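PDB 3C38: autoinducer 2 sensor kinase/phosphatase LuxQ from Vibrio cholerae, which senses autoinducer 2 bound to LuxP through this periplasmic part, switching between kinase activity at low cell density and phosphatase activity at high cell density. Local coordinates for residues W122-T127 and I159-N164; N179-V184 and L189-K194; V205-D210 and C233-Q238. One frame throughout, in Å; residues are numbered along the deposited sequence.

Contact 1: residues W122-T127 and I159-N164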
ATOM      1  N   TRP A 122       9.148   3.485   2.845  1.00 38.76           N
ATOM      2  CA  TRP A 122       8.147   2.952   1.936  1.00 37.31           C
ATOM      3  C   TRP A 122       8.658   3.157   0.514  1.00 37.60           C
ATOM      4  O   TRP A 122       9.301   4.168   0.224  1.00 35.75           O
ATOM      5  CB  TRP A 122       6.822   3.692   2.121  1.00 34.25           C
ATOM      6  CG  TRP A 122       6.048   3.247   3.315  1.00 29.97           C
ATOM      7  CD1 TRP A 122       5.955   3.877   4.520  1.00 29.10           C
ATOM      8  CD2 TRP A 122       5.268   2.052   3.422  1.00 28.85           C
ATOM      9  NE1 TRP A 122       5.164   3.143   5.376  1.00 30.20           N
ATOM     10  CE2 TRP A 122       4.729   2.017   4.727  1.00 28.09           C
ATOM     11  CE3 TRP A 122       4.975   1.000   2.539  1.00 27.79           C
ATOM     12  CZ2 TRP A 122       3.907   0.974   5.173  1.00 28.25           C
ATOM     13  CZ3 TRP A 122       4.161  -0.034   2.977  1.00 29.92           C
ATOM     14  CH2 TRP A 122       3.636  -0.041   4.289  1.00 29.81           C
ATOM     15  N   HIS A 123       8.385   2.194  -0.361  1.00 36.51           N
ATOM     16  CA  HIS A 123       8.815   2.278  -1.750  1.00 37.11           C
ATOM     17  C   HIS A 123       7.622   2.094  -2.676  1.00 36.78           C
ATOM     18  O   HIS A 123       6.878   1.118  -2.552  1.00 34.04           O
ATOM     19  CB  HIS A 123       9.842   1.187  -2.066  1.00 38.44           C
ATOM     20  CG  HIS A 123      11.187   1.420  -1.457  1.00 45.27           C
ATOM     21  ND1 HIS A 123      12.174   2.153  -2.085  1.00 45.47           N
ATOM     22  CD2 HIS A 123      11.709   1.024  -0.273  1.00 46.03           C
ATOM     23  CE1 HIS A 123      13.244   2.195  -1.312  1.00 47.13           C
ATOM     24  NE2 HIS A 123      12.990   1.517  -0.208  1.00 47.42           N
ATOM     25  N   LEU A 124       7.445   3.039  -3.597  1.00 36.76           N
ATOM     26  CA  LEU A 124       6.370   2.966  -4.573  1.00 34.89           C
ATOM     27  C   LEU A 124       6.954   2.196  -5.746  1.00 36.23           C
ATOM     28  O   LEU A 124       7.840   2.688  -6.442  1.00 37.05           O
ATOM     29  CB  LEU A 124       5.943   4.368  -5.008  1.00 32.56           C
ATOM     30  CG  LEU A 124       4.955   4.424  -6.178  1.00 32.54           C
ATOM     31  CD1 LEU A 124       3.713   3.605  -5.841  1.00 31.95           C
ATOM     32  CD2 LEU A 124       4.592   5.879  -6.474  1.00 31.91           C
ATOM     33  N   VAL A 125       6.481   0.973  -5.940  1.00 36.17           N
ATOM     34  CA  VAL A 125       6.970   0.122  -7.014  1.00 36.89           C
ATOM     35  C   VAL A 125       5.799  -0.439  -7.819  1.00 37.97           C
ATOM     36  O   VAL A 125       4.665  -0.459  -7.349  1.00 37.28           O
ATOM     37  CB  VAL A 125       7.789  -1.028  -6.455  1.00 37.52           C
ATOM     38  CG1 VAL A 125       8.924  -0.481  -5.606  1.00 34.85           C
ATOM     39  CG2 VAL A 125       6.900  -1.933  -5.636  1.00 36.86           C
ATOM     40  N   GLN A 126       6.080  -0.890  -9.035  0.50 38.28           N
ATOM     41  CA  GLN A 126       5.044  -1.419  -9.915  0.50 38.83           C
ATOM     42  C   GLN A 126       5.498  -2.767 -10.429  0.50 39.53           C
ATOM     43  O   GLN A 126       6.660  -2.934 -10.764  0.50 39.59           O
ATOM     44  CB  GLN A 126       4.839  -0.490 -11.114  0.50 37.55           C
ATOM     45  CG  GLN A 126       4.806   0.997 -10.789  0.50 36.86           C
ATOM     46  CD  GLN A 126       6.073   1.505 -10.105  0.50 38.12           C
ATOM     47  OE1 GLN A 126       7.066   1.846 -10.744  0.50 38.39           O
ATOM     48  NE2 GLN A 126       6.030   1.559  -8.799  0.50 38.92           N
ATOM     49  N   THR A 127       4.587  -3.723 -10.505  1.00 40.95           N
ATOM     50  CA  THR A 127       4.937  -5.039 -10.999  1.00 43.40           C
ATOM     51  C   THR A 127       3.943  -5.527 -12.037  1.00 46.59           C
ATOM     52  O   THR A 127       2.763  -5.177 -11.994  1.00 45.59           O
ATOM     53  CB  THR A 127       4.975  -6.067  -9.851  1.00 43.61           C
ATOM     54  OG1 THR A 127       5.541  -7.291 -10.323  1.00 46.62           O
ATOM     55  CG2 THR A 127       3.575  -6.358  -9.353  1.00 43.27           C
ATOM     56  N   ILE A 159       1.084  -2.818   0.114  1.00 27.05           N
ATOM     57  CA  ILE A 159      -0.289  -2.352  -0.051  1.00 26.87           C
ATOM     58  C   ILE A 159      -0.499  -2.225  -1.549  1.00 26.45           C
ATOM     59  O   ILE A 159       0.219  -1.473  -2.207  1.00 23.94           O
ATOM     60  CB  ILE A 159      -0.510  -0.948   0.519  1.00 29.13           C
ATOM     61  CG1 ILE A 159      -0.247  -0.925   2.014  1.00 32.34           C
ATOM     62  CG2 ILE A 159      -1.938  -0.518   0.285  1.00 26.43           C
ATOM     63  CD1 ILE A 159      -0.236   0.498   2.570  1.00 38.10           C
ATOM     64  N   VAL A 160      -1.468  -2.953  -2.096  1.00 26.22           N
ATOM     65  CA  VAL A 160      -1.742  -2.862  -3.525  1.00 23.92           C
ATOM     66  C   VAL A 160      -2.744  -1.740  -3.751  1.00 23.86           C
ATOM     67  O   VAL A 160      -3.846  -1.758  -3.195  1.00 23.00           O
ATOM     68  CB  VAL A 160      -2.332  -4.176  -4.085  1.00 26.15           C
ATOM     69  CG1 VAL A 160      -2.705  -3.981  -5.568  1.00 24.11           C
ATOM     70  CG2 VAL A 160      -1.329  -5.311  -3.926  1.00 21.45           C
ATOM     71  N   LEU A 161      -2.359  -0.764  -4.568  1.00 24.78           N
ATOM     72  CA  LEU A 161      -3.219   0.380  -4.849  1.00 24.18           C
ATOM     73  C   LEU A 161      -4.358   0.093  -5.832  1.00 24.92           C
ATOM     74  O   LEU A 161      -5.472   0.588  -5.652  1.00 24.95           O
ATOM     75  CB  LEU A 161      -2.371   1.549  -5.353  1.00 22.23           C
ATOM     76  CG  LEU A 161      -1.286   1.959  -4.349  1.00 24.44           C
ATOM     77  CD1 LEU A 161      -0.462   3.094  -4.910  1.00 19.91           C
ATOM     78  CD2 LEU A 161      -1.924   2.380  -3.019  1.00 22.90           C
ATOM     79  N   ASN A 162      -4.082  -0.700  -6.863  1.00 23.08           N
ATOM     80  CA  ASN A 162      -5.100  -1.032  -7.858  1.00 24.41           C
ATOM     81  C   ASN A 162      -6.323  -1.614  -7.174  1.00 24.78           C
ATOM     82  O   ASN A 162      -6.212  -2.561  -6.392  1.00 23.91           O
ATOM     83  CB  ASN A 162      -4.561  -2.060  -8.871  1.00 23.39           C
ATOM     84  CG  ASN A 162      -3.322  -1.556  -9.598  1.00 29.27           C
ATOM     85  OD1 ASN A 162      -2.325  -1.175  -8.969  1.00 25.71           O
ATOM     86  ND2 ASN A 162      -3.384  -1.532 -10.923  1.00 28.27           N
ATOM     87  N   ASP A 163      -7.482  -1.038  -7.469  1.00 23.41           N
ATOM     88  CA  ASP A 163      -8.741  -1.504  -6.910  1.00 25.89           C
ATOM     89  C   ASP A 163      -8.817  -1.541  -5.391  1.00 26.43           C
ATOM     90  O   ASP A 163      -9.696  -2.203  -4.834  1.00 27.04           O
ATOM     91  CB  ASP A 163      -9.056  -2.897  -7.451  1.00 29.15           C
ATOM     92  CG  ASP A 163      -9.259  -2.898  -8.948  1.00 29.82           C
ATOM     93  OD1 ASP A 163      -8.830  -3.872  -9.585  1.00 30.33           O
ATOM     94  OD2 ASP A 163      -9.849  -1.927  -9.479  1.00 34.02           O
ATOM     95  N   ASN A 164      -7.918  -0.839  -4.712  1.00 24.50           N
ATOM     96  CA  ASN A 164      -7.970  -0.839  -3.256  1.00 25.29           C
ATOM     97  C   ASN A 164      -9.036   0.174  -2.810  1.00 26.57           C
ATOM     98  O   ASN A 164      -8.726   1.315  -2.437  1.00 22.91           O
ATOM     99  CB  ASN A 164      -6.626  -0.462  -2.646  1.00 20.44           C
ATOM    100  CG  ASN A 164      -6.564  -0.809  -1.187  1.00 23.37           C
ATOM    101  OD1 ASN A 164      -7.551  -0.641  -0.470  1.00 24.30           O
ATOM    102  ND2 ASN A 164      -5.413  -1.306  -0.730  1.00 21.74           N
TER

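Contact 2: residues N179-V184 and L189-K194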
ATOM      1  N   ASN A 179     -16.224  12.631  -3.581  1.00 29.01           N
ATOM      2  CA  ASN A 179     -15.701  11.485  -4.300  1.00 28.02           C
ATOM      3  C   ASN A 179     -14.218  11.686  -4.560  1.00 28.38           C
ATOM      4  O   ASN A 179     -13.731  12.824  -4.661  1.00 25.56           O
ATOM      5  CB  ASN A 179     -16.414  11.316  -5.651  1.00 25.66           C
ATOM      6  CG  ASN A 179     -17.643  10.426  -5.566  1.00 27.60           C
ATOM      7  OD1 ASN A 179     -17.577   9.281  -5.114  1.00 31.26           O
ATOM      8  ND2 ASN A 179     -18.767  10.941  -6.022  1.00 29.29           N
ATOM      9  N   LEU A 180     -13.509  10.570  -4.666  1.00 27.87           N
ATOM     10  CA  LEU A 180     -12.084  10.592  -4.956  1.00 28.31           C
ATOM     11  C   LEU A 180     -11.748   9.582  -6.046  1.00 26.70           C
ATOM     12  O   LEU A 180     -12.440   8.578  -6.235  1.00 27.18           O
ATOM     13  CB  LEU A 180     -11.256  10.258  -3.709  1.00 27.09           C
ATOM     14  CG  LEU A 180     -11.309  11.152  -2.470  1.00 26.51           C
ATOM     15  CD1 LEU A 180     -10.465  10.478  -1.386  1.00 25.88           C
ATOM     16  CD2 LEU A 180     -10.787  12.562  -2.769  1.00 23.49           C
ATOM     17  N   VAL A 181     -10.670   9.866  -6.764  1.00 28.01           N
ATOM     18  CA  VAL A 181     -10.180   8.982  -7.811  1.00 27.14           C
ATOM     19  C   VAL A 181      -8.661   8.934  -7.683  1.00 27.92           C
ATOM     20  O   VAL A 181      -7.991   9.972  -7.753  1.00 26.79           O
ATOM     21  CB  VAL A 181     -10.506   9.508  -9.226  1.00 27.06           C
ATOM     22  CG1 VAL A 181      -9.943   8.536 -10.252  1.00 27.61           C
ATOM     23  CG2 VAL A 181     -12.016   9.691  -9.404  1.00 25.15           C
ATOM     24  N   LEU A 182      -8.117   7.743  -7.472  1.00 28.13           N
ATOM     25  CA  LEU A 182      -6.676   7.600  -7.367  1.00 29.00           C
ATOM     26  C   LEU A 182      -6.218   7.163  -8.745  1.00 29.32           C
ATOM     27  O   LEU A 182      -6.686   6.158  -9.280  1.00 27.75           O
ATOM     28  CB  LEU A 182      -6.292   6.552  -6.314  1.00 29.99           C
ATOM     29  CG  LEU A 182      -4.791   6.237  -6.192  1.00 29.39           C
ATOM     30  CD1 LEU A 182      -4.022   7.514  -5.878  1.00 29.33           C
ATOM     31  CD2 LEU A 182      -4.560   5.201  -5.098  1.00 29.02           C
ATOM     32  N   ALA A 183      -5.307   7.929  -9.328  1.00 31.88           N
ATOM     33  CA  ALA A 183      -4.839   7.602 -10.662  1.00 34.39           C
ATOM     34  C   ALA A 183      -3.352   7.815 -10.870  1.00 35.46           C
ATOM     35  O   ALA A 183      -2.681   8.461 -10.067  1.00 34.51           O
ATOM     36  CB  ALA A 183      -5.617   8.422 -11.687  1.00 33.30           C
ATOM     37  N   VAL A 184      -2.867   7.251 -11.972  1.00 37.23           N
ATOM     38  CA  VAL A 184      -1.483   7.370 -12.401  1.00 40.78           C
ATOM     39  C   VAL A 184      -1.587   7.966 -13.797  1.00 41.88           C
ATOM     40  O   VAL A 184      -1.958   7.276 -14.745  1.00 40.49           O
ATOM     41  CB  VAL A 184      -0.780   5.988 -12.499  1.00 40.97           C
ATOM     42  CG1 VAL A 184       0.619   6.164 -13.073  1.00 41.82           C
ATOM     43  CG2 VAL A 184      -0.711   5.326 -11.129  1.00 39.13           C
ATOM     44  N   LEU A 189      -6.575   4.032 -10.796  1.00 32.33           N
ATOM     45  CA  LEU A 189      -6.237   2.822 -10.058  1.00 29.89           C
ATOM     46  C   LEU A 189      -7.489   2.374  -9.304  1.00 28.14           C
ATOM     47  O   LEU A 189      -7.881   1.214  -9.348  1.00 28.18           O
ATOM     48  CB  LEU A 189      -5.096   3.086  -9.078  1.00 29.85           C
ATOM     49  CG  LEU A 189      -3.760   3.378  -9.753  1.00 30.36           C
ATOM     50  CD1 LEU A 189      -2.657   3.448  -8.696  1.00 29.88           C
ATOM     51  CD2 LEU A 189      -3.454   2.267 -10.771  1.00 31.19           C
ATOM     52  N   VAL A 190      -8.131   3.310  -8.623  1.00 29.43           N
ATOM     53  CA  VAL A 190      -9.351   2.997  -7.887  1.00 28.57           C
ATOM     54  C   VAL A 190     -10.156   4.283  -7.762  1.00 28.61           C
ATOM     55  O   VAL A 190      -9.590   5.380  -7.787  1.00 28.52           O
ATOM     56  CB  VAL A 190      -9.048   2.389  -6.477  1.00 28.52           C
ATOM     57  CG1 VAL A 190      -8.335   3.395  -5.598  1.00 25.55           C
ATOM     58  CG2 VAL A 190     -10.348   1.922  -5.827  1.00 31.66           C
ATOM     59  N   SER A 191     -11.473   4.139  -7.646  1.00 27.26           N
ATOM     60  CA  SER A 191     -12.390   5.272  -7.562  1.00 27.64           C
ATOM     61  C   SER A 191     -13.517   5.000  -6.579  1.00 29.96           C
ATOM     62  O   SER A 191     -13.890   3.841  -6.356  1.00 28.28           O
ATOM     63  CB  SER A 191     -12.988   5.530  -8.948  1.00 30.08           C
ATOM     64  OG  SER A 191     -14.151   6.333  -8.892  1.00 29.45           O
ATOM     65  N   THR A 192     -14.058   6.065  -5.994  1.00 28.77           N
ATOM     66  CA  THR A 192     -15.162   5.929  -5.057  1.00 30.35           C
ATOM     67  C   THR A 192     -16.505   6.247  -5.726  1.00 32.34           C
ATOM     68  O   THR A 192     -17.552   6.132  -5.084  1.00 33.51           O
ATOM     69  CB  THR A 192     -15.020   6.890  -3.858  1.00 30.32           C
ATOM     70  OG1 THR A 192     -15.009   8.237  -4.336  1.00 28.01           O
ATOM     71  CG2 THR A 192     -13.752   6.604  -3.077  1.00 29.73           C
ATOM     72  N   LEU A 193     -16.479   6.665  -6.995  1.00 32.22           N
ATOM     73  CA  LEU A 193     -17.718   6.996  -7.710  1.00 34.87           C
ATOM     74  C   LEU A 193     -18.710   5.828  -7.761  1.00 37.64           C
ATOM     75  O   LEU A 193     -18.329   4.689  -8.064  1.00 37.53           O
ATOM     76  CB  LEU A 193     -17.416   7.472  -9.134  1.00 30.39           C
ATOM     77  CG  LEU A 193     -17.005   8.951  -9.260  1.00 34.35           C
ATOM     78  CD1 LEU A 193     -15.670   9.167  -8.554  1.00 33.30           C
ATOM     79  CD2 LEU A 193     -16.872   9.352 -10.738  1.00 33.10           C
ATOM     80  N   LYS A 194     -19.975   6.113  -7.449  1.00 39.83           N
ATOM     81  CA  LYS A 194     -21.025   5.085  -7.463  1.00 42.98           C
ATOM     82  C   LYS A 194     -21.462   4.811  -8.895  1.00 42.84           C
ATOM     83  O   LYS A 194     -21.778   3.686  -9.252  1.00 44.69           O
ATOM     84  CB  LYS A 194     -22.253   5.533  -6.664  1.00 45.12           C
ATOM     85  CG  LYS A 194     -21.957   6.306  -5.394  1.00 49.65           C
ATOM     86  CD  LYS A 194     -21.222   5.483  -4.358  1.00 52.43           C
ATOM     87  CE  LYS A 194     -20.851   6.355  -3.149  1.00 56.32           C
ATOM     88  NZ  LYS A 194     -19.919   7.497  -3.495  1.00 56.29           N
TER
HETATM   89  O   HOH W   1     -21.743   9.492  -4.942  1.00 78.02           O

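Contact 3: residues V205-D210 and C233-Q238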
ATOM      1  N   VAL A 205     -10.969  12.213 -14.380  1.00 45.55           N
ATOM      2  CA  VAL A 205      -9.531  12.061 -14.633  1.00 49.16           C
ATOM      3  C   VAL A 205      -8.966  13.004 -15.666  1.00 51.83           C
ATOM      4  O   VAL A 205      -7.830  13.446 -15.516  1.00 53.15           O
ATOM      5  CB  VAL A 205      -9.032  10.623 -15.046  1.00 47.31           C
ATOM      6  CG1 VAL A 205      -9.129   9.677 -13.876  1.00 47.94           C
ATOM      7  CG2 VAL A 205      -9.751  10.111 -16.261  1.00 45.95           C
ATOM      8  N   HIS A 206      -9.708  13.324 -16.717  1.00 51.88           N
ATOM      9  CA  HIS A 206      -9.123  14.237 -17.683  1.00 51.52           C
ATOM     10  C   HIS A 206      -9.509  15.669 -17.396  1.00 51.81           C
ATOM     11  O   HIS A 206      -9.379  16.524 -18.258  1.00 50.91           O
ATOM     12  CB  HIS A 206      -9.530  13.885 -19.104  1.00 51.19           C
ATOM     13  CG  HIS A 206      -9.200  12.485 -19.503  1.00 52.86           C
ATOM     14  ND1 HIS A 206     -10.084  11.440 -19.349  1.00 55.27           N
ATOM     15  CD2 HIS A 206      -8.095  11.960 -20.082  1.00 54.83           C
ATOM     16  CE1 HIS A 206      -9.543  10.333 -19.824  1.00 55.49           C
ATOM     17  NE2 HIS A 206      -8.337  10.618 -20.275  1.00 56.14           N
ATOM     18  N   SER A 207      -9.976  15.940 -16.184  1.00 53.16           N
ATOM     19  CA  SER A 207     -10.384  17.292 -15.831  1.00 56.72           C
ATOM     20  C   SER A 207      -9.203  18.201 -15.517  1.00 60.10           C
ATOM     21  O   SER A 207      -8.103  17.728 -15.218  1.00 61.28           O
ATOM     22  CB  SER A 207     -11.324  17.258 -14.628  1.00 56.66           C
ATOM     23  OG  SER A 207     -10.703  16.628 -13.521  1.00 57.19           O
ATOM     24  N   ALA A 208      -9.430  19.510 -15.600  1.00 61.38           N
ATOM     25  CA  ALA A 208      -8.387  20.478 -15.292  1.00 63.66           C
ATOM     26  C   ALA A 208      -8.548  20.802 -13.810  1.00 66.18           C
ATOM     27  O   ALA A 208      -9.662  21.043 -13.335  1.00 66.11           O
ATOM     28  CB  ALA A 208      -8.551  21.732 -16.141  1.00 62.78           C
ATOM     29  N   LYS A 209      -7.431  20.802 -13.088  1.00 69.00           N
ATOM     30  CA  LYS A 209      -7.425  21.049 -11.648  1.00 70.75           C
ATOM     31  C   LYS A 209      -7.936  22.398 -11.153  1.00 73.22           C
ATOM     32  O   LYS A 209      -7.823  23.425 -11.828  1.00 74.01           O
ATOM     33  CB  LYS A 209      -6.023  20.820 -11.086  1.00 70.33           C
ATOM     34  CG  LYS A 209      -5.945  21.020  -9.584  1.00 70.11           C
ATOM     35  CD  LYS A 209      -4.635  21.659  -9.187  1.00 70.17           C
ATOM     36  CE  LYS A 209      -4.617  21.985  -7.711  1.00 70.18           C
ATOM     37  NZ  LYS A 209      -3.322  22.598  -7.314  1.00 70.23           N
ATOM     38  N   ASP A 210      -8.471  22.366  -9.935  1.00 75.81           N
ATOM     39  CA  ASP A 210      -9.034  23.521  -9.258  1.00 78.64           C
ATOM     40  C   ASP A 210      -9.610  24.629 -10.165  1.00 80.33           C
ATOM     41  O   ASP A 210      -9.203  25.790 -10.079  1.00 81.37           O
ATOM     42  CB  ASP A 210      -8.019  24.081  -8.232  1.00 79.33           C
ATOM     43  CG  ASP A 210      -8.106  23.361  -6.875  1.00 80.53           C
ATOM     44  OD1 ASP A 210      -9.215  22.895  -6.528  1.00 81.05           O
ATOM     45  OD2 ASP A 210      -7.090  23.269  -6.150  1.00 82.24           O
ATOM     46  N   CYS A 233      -1.755  10.440  -8.174  1.00 29.90           N
ATOM     47  CA  CYS A 233      -2.597  11.629  -8.103  1.00 28.22           C
ATOM     48  C   CYS A 233      -4.017  11.362  -7.609  1.00 26.76           C
ATOM     49  O   CYS A 233      -4.754  10.547  -8.158  1.00 26.36           O
ATOM     50  CB  CYS A 233      -2.668  12.305  -9.473  1.00 30.85           C
ATOM     51  SG  CYS A 233      -3.699  13.805  -9.518  1.00 37.23           S
ATOM     52  N   VAL A 234      -4.399  12.068  -6.561  1.00 27.28           N
ATOM     53  CA  VAL A 234      -5.730  11.918  -6.025  1.00 27.83           C
ATOM     54  C   VAL A 234      -6.615  13.064  -6.501  1.00 28.95           C
ATOM     55  O   VAL A 234      -6.364  14.231  -6.186  1.00 28.19           O
ATOM     56  CB  VAL A 234      -5.724  11.905  -4.495  1.00 28.81           C
ATOM     57  CG1 VAL A 234      -7.168  11.870  -3.982  1.00 26.63           C
ATOM     58  CG2 VAL A 234      -4.935  10.682  -3.982  1.00 30.07           C
ATOM     59  N   TYR A 235      -7.639  12.726  -7.277  1.00 30.25           N
ATOM     60  CA  TYR A 235      -8.578  13.726  -7.766  1.00 31.56           C
ATOM     61  C   TYR A 235      -9.712  13.797  -6.756  1.00 31.22           C
ATOM     62  O   TYR A 235     -10.310  12.764  -6.407  1.00 30.08           O
ATOM     63  CB  TYR A 235      -9.131  13.335  -9.136  1.00 32.14           C
ATOM     64  CG  TYR A 235      -8.090  13.289 -10.229  1.00 34.69           C
ATOM     65  CD1 TYR A 235      -7.391  12.120 -10.502  1.00 35.64           C
ATOM     66  CD2 TYR A 235      -7.799  14.426 -10.990  1.00 35.72           C
ATOM     67  CE1 TYR A 235      -6.428  12.077 -11.505  1.00 38.72           C
ATOM     68  CE2 TYR A 235      -6.841  14.397 -11.988  1.00 37.39           C
ATOM     69  CZ  TYR A 235      -6.158  13.221 -12.242  1.00 39.53           C
ATOM     70  OH  TYR A 235      -5.193  13.189 -13.221  1.00 41.11           O
ATOM     71  N   SER A 236      -9.986  15.003  -6.268  1.00 30.75           N
ATOM     72  CA  SER A 236     -11.050  15.203  -5.293  1.00 34.39           C
ATOM     73  C   SER A 236     -12.125  16.052  -5.961  1.00 36.64           C
ATOM     74  O   SER A 236     -11.830  17.082  -6.574  1.00 37.84           O
ATOM     75  CB  SER A 236     -10.516  15.893  -4.026  1.00 32.94           C
ATOM     76  OG  SER A 236     -10.016  17.188  -4.309  1.00 35.98           O
ATOM     77  N   ILE A 237     -13.372  15.611  -5.846  1.00 36.80           N
ATOM     78  CA  ILE A 237     -14.462  16.316  -6.485  1.00 41.93           C
ATOM     79  C   ILE A 237     -15.413  16.948  -5.498  1.00 42.89           C
ATOM     80  O   ILE A 237     -15.868  16.303  -4.557  1.00 42.03           O
ATOM     81  CB  ILE A 237     -15.254  15.366  -7.394  1.00 42.52           C
ATOM     82  CG1 ILE A 237     -14.289  14.375  -8.048  1.00 44.29           C
ATOM     83  CG2 ILE A 237     -15.972  16.156  -8.482  1.00 44.94           C
ATOM     84  CD1 ILE A 237     -14.967  13.280  -8.801  1.00 46.13           C
ATOM     85  N   GLN A 238     -15.703  18.224  -5.721  1.00 45.70           N
ATOM     86  CA  GLN A 238     -16.621  18.952  -4.865  1.00 51.22           C
ATOM     87  C   GLN A 238     -17.511  19.852  -5.722  1.00 52.19           C
ATOM     88  O   GLN A 238     -17.050  20.472  -6.681  1.00 52.54           O
ATOM     89  CB  GLN A 238     -15.838  19.782  -3.849  1.00 54.30           C
ATOM     90  CG  GLN A 238     -16.470  19.797  -2.461  1.00 61.31           C
ATOM     91  CD  GLN A 238     -16.630  18.398  -1.868  1.00 63.85           C
ATOM     92  OE1 GLN A 238     -15.649  17.671  -1.674  1.00 67.19           O
ATOM     93  NE2 GLN A 238     -17.871  18.017  -1.582  1.00 65.39           N
TER

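Contact 1: residues W122-T127 and I159-N164
Trp122 begins the contact by leaning its indole toward Ile159. The far corner of the six-membered ring, CH2, lies 4.3 Å from the CD1 methyl of Ile159. The methyl comes to the ring obliquely. A chi1 of -78° sets CG of Trp122 roughly opposite its own carbonyl carbon and swings the ring system toward the second segment. Ile159 reaches back with an extended side chain (chi2 171°), so its terminal CD1 makes the touch. Leu37 and Leu40 of helix 22-47 also pack on Ile159, and Leu40 packs on Trp122.

Leu124, two residues on, makes the second meeting. Its CD1 stands tip to tip with CD1 of Leu161, at 4.3 Å. Leu232 of strand 228-239 touches both leucines. The backbones stay well apart: Leu124 CA and Ile159 CA are 9.6 Å from each other. The reason is the sheet order. Strand 134-143 runs between 123-127 and 153-160 in a five-stranded antiparallel sheet, consistent with a Cache-type sensor domain. The contact therefore spans one strand and rests on side chains alone.

Further along the edge strand, Gln126 is modelled in two conformers. In one of them NE2 lies 3.2 Å from Leu124 O, above the carbonyl plane, so this bond is doubtful.

The second segment leaves its strand in a type II turn, closed by Asn164 N to Leu161 O at 3.0 Å. Asp163 takes the positive phi of this turn, 57°. Asn164 ND2 donates to Val160 O at 3.0 Å, with the acceptor close to the amide plane. Its OD1 accepts from Leu167 N and N-caps helix 165-174.

Contact 2: residues N179-V184 and L189-K194
Leu182 O is gripped by two successive backbone amides. Leu189 N reaches this oxygen at 2.6 Å, and Val190 N reaches the same Leu182 O at 3.3 Å. Both donors lie in the carbonyl plane, with Val190 N on a lone pair. Two residues facing one make a classic beta bulge. It sits in the antiparallel hairpin of strands 179-184 and 187-191, at the edge of a four-stranded sheet.

Leu182 N completes the hydrogen-bonded pair by donating to Val190 O at 2.8 Å. Val190 CG1 packs on Leu182 CB on the face covered by Leu168 of helix 165-174. Next along, Val181 and Ser191 form a non-hydrogen-bonded pair. They point to the opposite face, where Leu201 of helix 201-205 touches both.

The ladder then changes character. Thr192 N still donates to Leu180 O, at 3.0 Å. The return bond uses a side chain: Leu180 N donates almost straight to Thr192 OG1 at 2.8 Å, with an N-H...O angle of 172°. With chi1 of 61°, OG1 lies between the backbone N and the carbonyl carbon of Thr192, where it meets that amide.

Apolar contacts flank the ladder at both ends. Val184 CG2 rests on Leu189 CD1 at 3.6 Å. Leu193 CD1 lies 3.8 Å from Val181 CG2 and also covers Asn179 CB. An ST turn brings Leu193 here, with its N bonded to Ser191 OG. Asn179 ND2 is held by Tyr199 OH. The bent chain of Lys194 curls back until its NZ donates to Thr192 O at 3.2 Å.

Contact 3: residues V205-D210 and C233-Q238
Tyr235 lays one ring face against Val205. The CA of Val205 sits 4.3 Å above the plane, over the middle of the Tyr235 ring. Val205 CG1 adds an apolar touch, 4.3 Å from Tyr235 CE1. The carbonyl oxygen of Val205 lies over the same face, above the phenol end: Val205 O is 3.7 Å from Tyr235 CZ. The hydroxyl has its own partner, a weak hydrogen bond with Asp185 O. Ser207 comes obliquely to the CD2 side of the ring, on the Val205 side of its plane, with OG 4.4 Å from Tyr235 CD2.

The opposite face of the ring is covered from its own strand. Cys233 SG stands 3.7 Å above the plane of Tyr235, displaced toward the rim. The ring is thus sandwiched between a helix end and a strand neighbour two residues back. Its chi1 of -64° sets CG opposite the carbonyl carbon of Tyr235 and sends the ring out toward the loop.

The first segment is shaped by the end of a short helix. His206 is the first residue to leave helical backbone angles, and its ND1 bonds back to Asp202 O. Ser207 OG bonds Val204 O. These two side-chain bonds tie the departing chain to the last turn, consistent with a fixed path for Ser207 beside the ring.

Helix 201-205 lies over this face of the four-stranded sheet, with Val204 also touching Tyr235 and Ile237. Strand 228-239 runs beneath it, between strand 179-184 on one flank and strand 216-225 on the other. Val205 itself reaches across to Val181 of strand 179-184.

The three contacts follow one another along the chain, and none nests in or crosses another. Contact 1 closes a loop of 31 residues that holds strand 134-143 and belongs to the five-stranded sheet. The chain then passes through helix 165-174 into contact 2, a tight hairpin with four residues between its segments. Contact 3 closes last, over 22 residues that include strand 216-225. Contacts 2 and 3 share the four-stranded sheet, where strands 179-184 and 228-239 are neighbours. Contact 1 joins this sheet through the turn after strand 153-160: Asp163 N probably bonds Leu189 O, at 3.0 Å. Contacts 1 and 3 do not touch.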